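Local coordinates for protein Polyphosphate:AMP phosphotransferase (Meiothermus ruber H328, PDB 5O6M) that transfers phosphate from inorganic polyphosphate to nucleotides, converting AMP to ADP and ADP to ATP, as a class III polyphosphate kinase 2, at residues 103-111 with 145-156. The protein carries 1 engineered substitution. Numbering follows the deposited sequence.
With ATP (adenosine-5'-triphosphate), chain X.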
loop_
_atom_site.group_PDB
_atom_site.type_symbol
_atom_site.label_atom_id
_atom_site.label_comp_id
_atom_site.label_asym_id
_atom_site.label_seq_id
_atom_site.Cartn_x
_atom_site.Cartn_y
_atom_site.Cartn_z
ATOM N N TYR D 103 4.110 12.685 9.347
ATOM C CA TYR D 103 3.524 11.752 10.301
ATOM C C TYR D 103 2.096 11.361 9.937
ATOM O O TYR D 103 1.614 10.321 10.402
ATOM C CB TYR D 103 3.567 12.360 11.702
ATOM C CG TYR D 103 2.750 13.620 11.816
ATOM C CD1 TYR D 103 3.249 14.842 11.371
ATOM C CD2 TYR D 103 1.478 13.590 12.368
ATOM C CE1 TYR D 103 2.497 15.997 11.468
ATOM C CE2 TYR D 103 0.722 14.733 12.474
ATOM C CZ TYR D 103 1.233 15.934 12.025
ATOM O OH TYR D 103 0.468 17.069 12.136
ATOM N N LEU D 104 1.402 12.163 9.125
ATOM C CA LEU D 104 0.040 11.824 8.726
ATOM C C LEU D 104 -0.016 10.843 7.559
ATOM O O LEU D 104 -1.095 10.309 7.273
ATOM C CB LEU D 104 -0.745 13.091 8.364
ATOM C CG LEU D 104 -1.226 13.982 9.509
ATOM C CD1 LEU D 104 -2.118 15.091 8.980
ATOM C CD2 LEU D 104 -1.968 13.165 10.552
ATOM N N TRP D 105 1.109 10.583 6.892
ATOM C CA TRP D 105 1.107 9.682 5.743
ATOM C C TRP D 105 0.606 8.294 6.133
ATOM O O TRP D 105 -0.332 7.765 5.526
ATOM C CB TRP D 105 2.514 9.610 5.157
ATOM C CG TRP D 105 2.711 8.681 3.986
ATOM C CD1 TRP D 105 2.419 8.939 2.675
ATOM C CD2 TRP D 105 3.280 7.365 4.015
ATOM N NE1 TRP D 105 2.767 7.866 1.890
ATOM C CE2 TRP D 105 3.299 6.887 2.688
ATOM C CE3 TRP D 105 3.776 6.544 5.034
ATOM C CZ2 TRP D 105 3.787 5.624 2.353
ATOM C CZ3 TRP D 105 4.259 5.290 4.701
ATOM C CH2 TRP D 105 4.263 4.843 3.372
ATOM N N ARG D 106 1.214 7.688 7.153
ATOM C CA ARG D 106 0.827 6.337 7.540
ATOM C C ARG D 106 -0.579 6.275 8.125
ATOM O O ARG D 106 -1.194 5.205 8.109
ATOM C CB ARG D 106 1.831 5.760 8.540
ATOM C CG ARG D 106 1.785 6.405 9.910
ATOM C CD ARG D 106 2.615 5.610 10.897
ATOM N NE ARG D 106 2.400 6.052 12.271
ATOM C CZ ARG D 106 2.775 5.358 13.339
ATOM N NH1 ARG D 106 3.390 4.192 13.187
ATOM N NH2 ARG D 106 2.537 5.830 14.556
ATOM N N VAL D 107 -1.093 7.385 8.655
ATOM C CA VAL D 107 -2.444 7.387 9.209
ATOM C C VAL D 107 -3.479 7.595 8.110
ATOM O O VAL D 107 -4.514 6.920 8.079
ATOM C CB VAL D 107 -2.578 8.452 10.316
ATOM C CG1 VAL D 107 -4.004 8.496 10.832
ATOM C CG2 VAL D 107 -1.615 8.164 11.453
ATOM N N HIS D 108 -3.230 8.544 7.204
ATOM C CA HIS D 108 -4.181 8.807 6.129
ATOM C C HIS D 108 -4.460 7.552 5.311
ATOM O O HIS D 108 -5.596 7.326 4.876
ATOM C CB HIS D 108 -3.668 9.924 5.219
ATOM C CG HIS D 108 -4.747 10.591 4.423
ATOM N ND1 HIS D 108 -4.545 11.761 3.724
ATOM C CD2 HIS D 108 -6.048 10.259 4.231
ATOM C CE1 HIS D 108 -5.667 12.114 3.123
ATOM N NE2 HIS D 108 -6.595 11.221 3.417
ATOM N N GLN D 109 -3.429 6.731 5.090
ATOM C CA GLN D 109 -3.582 5.503 4.318
ATOM C C GLN D 109 -4.693 4.621 4.866
ATOM O O GLN D 109 -5.333 3.881 4.111
ATOM C CB GLN D 109 -2.256 4.737 4.312
ATOM C CG GLN D 109 -2.333 3.360 3.688
ATOM C CD GLN D 109 -2.732 3.408 2.232
ATOM O OE1 GLN D 109 -2.305 4.293 1.487
ATOM N NE2 GLN D 109 -3.561 2.461 1.817
ATOM N N GLN D 110 -4.942 4.693 6.170
ATOM C CA GLN D 110 -5.816 3.759 6.863
ATOM C C GLN D 110 -7.242 4.260 7.062
ATOM O O GLN D 110 -8.039 3.551 7.680
ATOM C CB GLN D 110 -5.213 3.402 8.228
ATOM C CG GLN D 110 -3.831 2.779 8.168
ATOM C CD GLN D 110 -3.868 1.382 7.585
ATOM O OE1 GLN D 110 -4.924 0.753 7.530
ATOM N NE2 GLN D 110 -2.712 0.876 7.169
ATOM N N VAL D 111 -7.592 5.438 6.552
ATOM C CA VAL D 111 -8.920 6.004 6.797
ATOM C C VAL D 111 -9.984 5.044 6.275
ATOM O O VAL D 111 -9.717 4.269 5.343
ATOM C CB VAL D 111 -9.074 7.391 6.154
ATOM C CG1 VAL D 111 -8.014 8.349 6.678
ATOM C CG2 VAL D 111 -9.020 7.285 4.640
ATOM N N ARG D 145 1.337 20.813 14.989
ATOM C CA ARG D 145 0.543 19.659 14.599
ATOM C C ARG D 145 -0.903 19.736 15.070
ATOM O O ARG D 145 -1.761 19.090 14.464
ATOM C CB ARG D 145 1.212 18.386 15.116
ATOM C CG ARG D 145 2.552 18.144 14.433
ATOM C CD ARG D 145 3.281 16.929 14.961
ATOM N NE ARG D 145 4.484 16.677 14.170
ATOM C CZ ARG D 145 5.304 15.649 14.358
ATOM N NH1 ARG D 145 5.054 14.770 15.319
ATOM N NH2 ARG D 145 6.372 15.502 13.585
ATOM N N TYR D 146 -1.207 20.515 16.112
ATOM C CA TYR D 146 -2.606 20.686 16.497
ATOM C C TYR D 146 -3.398 21.283 15.346
ATOM O O TYR D 146 -4.527 20.864 15.065
ATOM C CB TYR D 146 -2.715 21.576 17.735
ATOM C CG TYR D 146 -1.953 21.058 18.934
ATOM C CD1 TYR D 146 -2.347 19.894 19.584
ATOM C CD2 TYR D 146 -0.830 21.727 19.408
ATOM C CE1 TYR D 146 -1.648 19.419 20.677
ATOM C CE2 TYR D 146 -0.124 21.257 20.499
ATOM C CZ TYR D 146 -0.537 20.105 21.130
ATOM O OH TYR D 146 0.165 19.638 22.217
ATOM N N ARG D 147 -2.806 22.254 14.652
ATOM C CA ARG D 147 -3.445 22.836 13.480
ATOM C C ARG D 147 -3.595 21.807 12.370
ATOM O O ARG D 147 -4.688 21.628 11.818
ATOM C CB ARG D 147 -2.624 24.029 12.993
ATOM C CG ARG D 147 -2.973 24.479 11.595
ATOM C CD ARG D 147 -3.591 25.848 11.571
ATOM N NE ARG D 147 -3.383 26.474 10.271
ATOM C CZ ARG D 147 -4.078 27.512 9.822
ATOM N NH1 ARG D 147 -3.824 28.008 8.620
ATOM N NH2 ARG D 147 -5.039 28.044 10.571
ATOM N N HIS D 148 -2.504 21.108 12.041
ATOM C CA HIS D 148 -2.546 20.055 11.032
ATOM C C HIS D 148 -3.714 19.108 11.268
ATOM O O HIS D 148 -4.435 18.740 10.334
ATOM C CB HIS D 148 -1.237 19.264 11.048
ATOM C CG HIS D 148 -0.014 20.100 10.854
ATOM N ND1 HIS D 148 1.252 19.633 11.136
ATOM C CD2 HIS D 148 0.142 21.364 10.397
ATOM C CE1 HIS D 148 2.136 20.578 10.865
ATOM N NE2 HIS D 148 1.488 21.638 10.418
ATOM N N ILE D 149 -3.899 18.690 12.519
ATOM C CA ILE D 149 -4.889 17.666 12.834
ATOM C C ILE D 149 -6.304 18.212 12.697
ATOM O O ILE D 149 -7.181 17.558 12.120
ATOM C CB ILE D 149 -4.627 17.098 14.239
ATOM C CG1 ILE D 149 -3.308 16.321 14.243
ATOM C CG2 ILE D 149 -5.799 16.236 14.706
ATOM C CD1 ILE D 149 -2.914 15.768 15.594
ATOM N N ARG D 150 -6.553 19.412 13.225
ATOM C CA ARG D 150 -7.870 20.022 13.052
ATOM C C ARG D 150 -8.245 20.094 11.579
ATOM O O ARG D 150 -9.382 19.790 11.203
ATOM C CB ARG D 150 -7.906 21.418 13.677
ATOM C CG ARG D 150 -8.025 21.434 15.192
ATOM C CD ARG D 150 -8.340 22.840 15.691
ATOM N NE ARG D 150 -7.343 23.808 15.249
ATOM C CZ ARG D 150 -6.262 24.140 15.948
ATOM N NH1 ARG D 150 -6.033 23.583 17.132
ATOM N NH2 ARG D 150 -5.411 25.034 15.464
ATOM N N GLU D 151 -7.293 20.488 10.730
ATOM C CA GLU D 151 -7.570 20.657 9.311
ATOM C C GLU D 151 -7.651 19.316 8.599
ATOM O O GLU D 151 -8.457 19.146 7.678
ATOM C CB GLU D 151 -6.496 21.539 8.670
ATOM C CG GLU D 151 -6.463 22.956 9.219
ATOM C CD GLU D 151 -7.802 23.657 9.085
ATOM O OE1 GLU D 151 -8.150 24.466 9.971
ATOM O OE2 GLU D 151 -8.518 23.386 8.099
ATOM N N PHE D 152 -6.817 18.359 9.006
ATOM C CA PHE D 152 -6.920 17.014 8.456
ATOM C C PHE D 152 -8.285 16.410 8.754
ATOM O O PHE D 152 -8.945 15.866 7.861
ATOM C CB PHE D 152 -5.804 16.136 9.023
ATOM C CG PHE D 152 -5.911 14.690 8.638
ATOM C CD1 PHE D 152 -5.882 14.309 7.305
ATOM C CD2 PHE D 152 -6.017 13.710 9.610
ATOM C CE1 PHE D 152 -5.975 12.975 6.949
ATOM C CE2 PHE D 152 -6.109 12.373 9.260
ATOM C CZ PHE D 152 -6.089 12.006 7.928
ATOM N N GLU D 153 -8.732 16.516 10.005
ATOM C CA GLU D 153 -10.036 15.971 10.364
ATOM C C GLU D 153 -11.169 16.780 9.746
ATOM O O GLU D 153 -12.211 16.212 9.399
ATOM C CB GLU D 153 -10.171 15.888 11.886
ATOM C CG GLU D 153 -9.241 14.847 12.505
ATOM C CD GLU D 153 -9.312 14.800 14.021
ATOM O OE1 GLU D 153 -10.094 15.580 14.605
ATOM O OE2 GLU D 153 -8.578 13.983 14.630
ATOM N N ARG D 154 -10.991 18.097 9.591
ATOM C CA ARG D 154 -12.008 18.885 8.902
ATOM C C ARG D 154 -12.204 18.401 7.473
ATOM O O ARG D 154 -13.339 18.278 7.001
ATOM C CB ARG D 154 -11.643 20.369 8.901
ATOM C CG ARG D 154 -12.626 21.201 8.082
ATOM C CD ARG D 154 -12.063 22.557 7.693
ATOM N NE ARG D 154 -11.775 23.395 8.850
ATOM C CZ ARG D 154 -12.657 24.236 9.379
ATOM N NH1 ARG D 154 -13.865 24.348 8.842
ATOM N NH2 ARG D 154 -12.334 24.968 10.435
ATOM N N MET D 155 -11.107 18.129 6.767
ATOM C CA MET D 155 -11.207 17.630 5.401
ATOM C C MET D 155 -11.908 16.276 5.369
ATOM O O MET D 155 -12.790 16.037 4.535
ATOM C CB MET D 155 -9.807 17.550 4.779
ATOM C CG MET D 155 -9.760 17.036 3.348
ATOM S SD MET D 155 -9.734 15.236 3.276
ATOM C CE MET D 155 -8.332 14.862 4.325
ATOM N N LEU D 156 -11.529 15.373 6.276
ATOM C CA LEU D 156 -12.181 14.069 6.355
ATOM C C LEU D 156 -13.686 14.206 6.538
ATOM O O LEU D 156 -14.471 13.524 5.868
ATOM C CB LEU D 156 -11.581 13.255 7.501
ATOM C CG LEU D 156 -10.172 12.709 7.292
ATOM C CD1 LEU D 156 -9.759 11.880 8.493
ATOM C CD2 LEU D 156 -10.128 11.867 6.027
HETATM P PG ATP X . -0.476 -1.136 22.945
HETATM O O1G ATP X . -1.201 -0.271 21.950
HETATM O O2G ATP X . -0.072 -0.376 24.206
HETATM O O3G ATP X . -1.283 -2.376 23.354
HETATM P PB ATP X . 1.385 -3.044 21.731
HETATM O O1B ATP X . 2.436 -3.658 22.571
HETATM O O2B ATP X . 0.137 -3.892 21.480
HETATM O O3B ATP X . 0.896 -1.647 22.318
HETATM P PA ATP X . 2.023 -1.322 19.403
HETATM O O1A ATP X . 0.728 -1.122 18.720
HETATM O O2A ATP X . 3.200 -1.536 18.454
HETATM O O3A ATP X . 1.965 -2.632 20.307
HETATM O "O5'" ATP X . 2.425 0.009 20.279
HETATM C "C5'" ATP X . 3.792 0.213 20.692
HETATM C "C4'" ATP X . 4.086 1.656 21.030
HETATM O "O4'" ATP X . 4.062 2.489 19.851
HETATM C "C3'" ATP X . 3.157 2.335 22.050
HETATM O "O3'" ATP X . 3.864 2.549 23.266
HETATM C "C2'" ATP X . 2.800 3.677 21.385
HETATM O "O2'" ATP X . 2.849 4.781 22.281
HETATM C "C1'" ATP X . 3.913 3.797 20.352
HETATM N N9 ATP X . 3.652 4.731 19.262
HETATM C C8 ATP X . 2.519 4.845 18.500
HETATM N N7 ATP X . 2.534 5.858 17.666
HETATM C C5 ATP X . 3.768 6.449 17.891
HETATM C C6 ATP X . 4.394 7.582 17.336
HETATM N N6 ATP X . 3.818 8.386 16.438
HETATM N N1 ATP X . 5.634 7.891 17.774
HETATM C C2 ATP X . 6.195 7.124 18.713
HETATM N N3 ATP X . 5.696 6.046 19.321
HETATM C C4 ATP X . 4.473 5.759 18.863
#
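The short helix 105-108 and its flanks run alongside segment 145-156 of helix 145-158 in the same chain direction, Tyr-103 level with Arg-145 and Val-111 with Leu-156, the CA atoms of Leu-104 and Ile-149 being 8.7 Å apart. At the ATP end Arg-145 lies over one face of the Tyr-103 ring: its guanidinium stacks at 28° to the ring, CZ sits off-centre in a cation-pi contact 4.2 Å from the Tyr-103 centroid, and CD adds a CH-pi contact. With CG between backbone N and carbonyl carbon (chi1 63°), Tyr-103 reaches past Arg-145 to the long helix, where its OH hydrogen-bonds His-148 ND1 at 2.9 Å, ND1 lying in the plane of the phenol ring. His-148 NE2 bonds Asp-158 of the second subunit, so the imidazole is held at both nitrogens. A leucine in place of Tyr-103 would probably leave His-148 ND1 without this mate and the Arg-145 guanidinium without its aromatic bed. Further along, Leu-104 CD1 packs 3.8 Å from Phe-152 CG. The Phe-152 ring sets CE1 over the centre of the His-108 imidazole, an edge-to-face pair with planes at 74°. Met-155 CE approaches His-108 CE1 at 4.0 Å, and Val-111 CG1 closes the far end against Leu-156 CD2. Next to the seam, Arg-106 points NH2 at ATP N7 (3.1 Å), edge-on. Within this P-loop-type fold, Val-107 rests on Phe-120 of strand 117-121 and Leu-156 on Ile-163 of strand 161-169, while the second subunit supplies Glu-159 to Arg-145 and its own His-108 to His-108, placing the helix pair between the parallel sheet and the subunit interface.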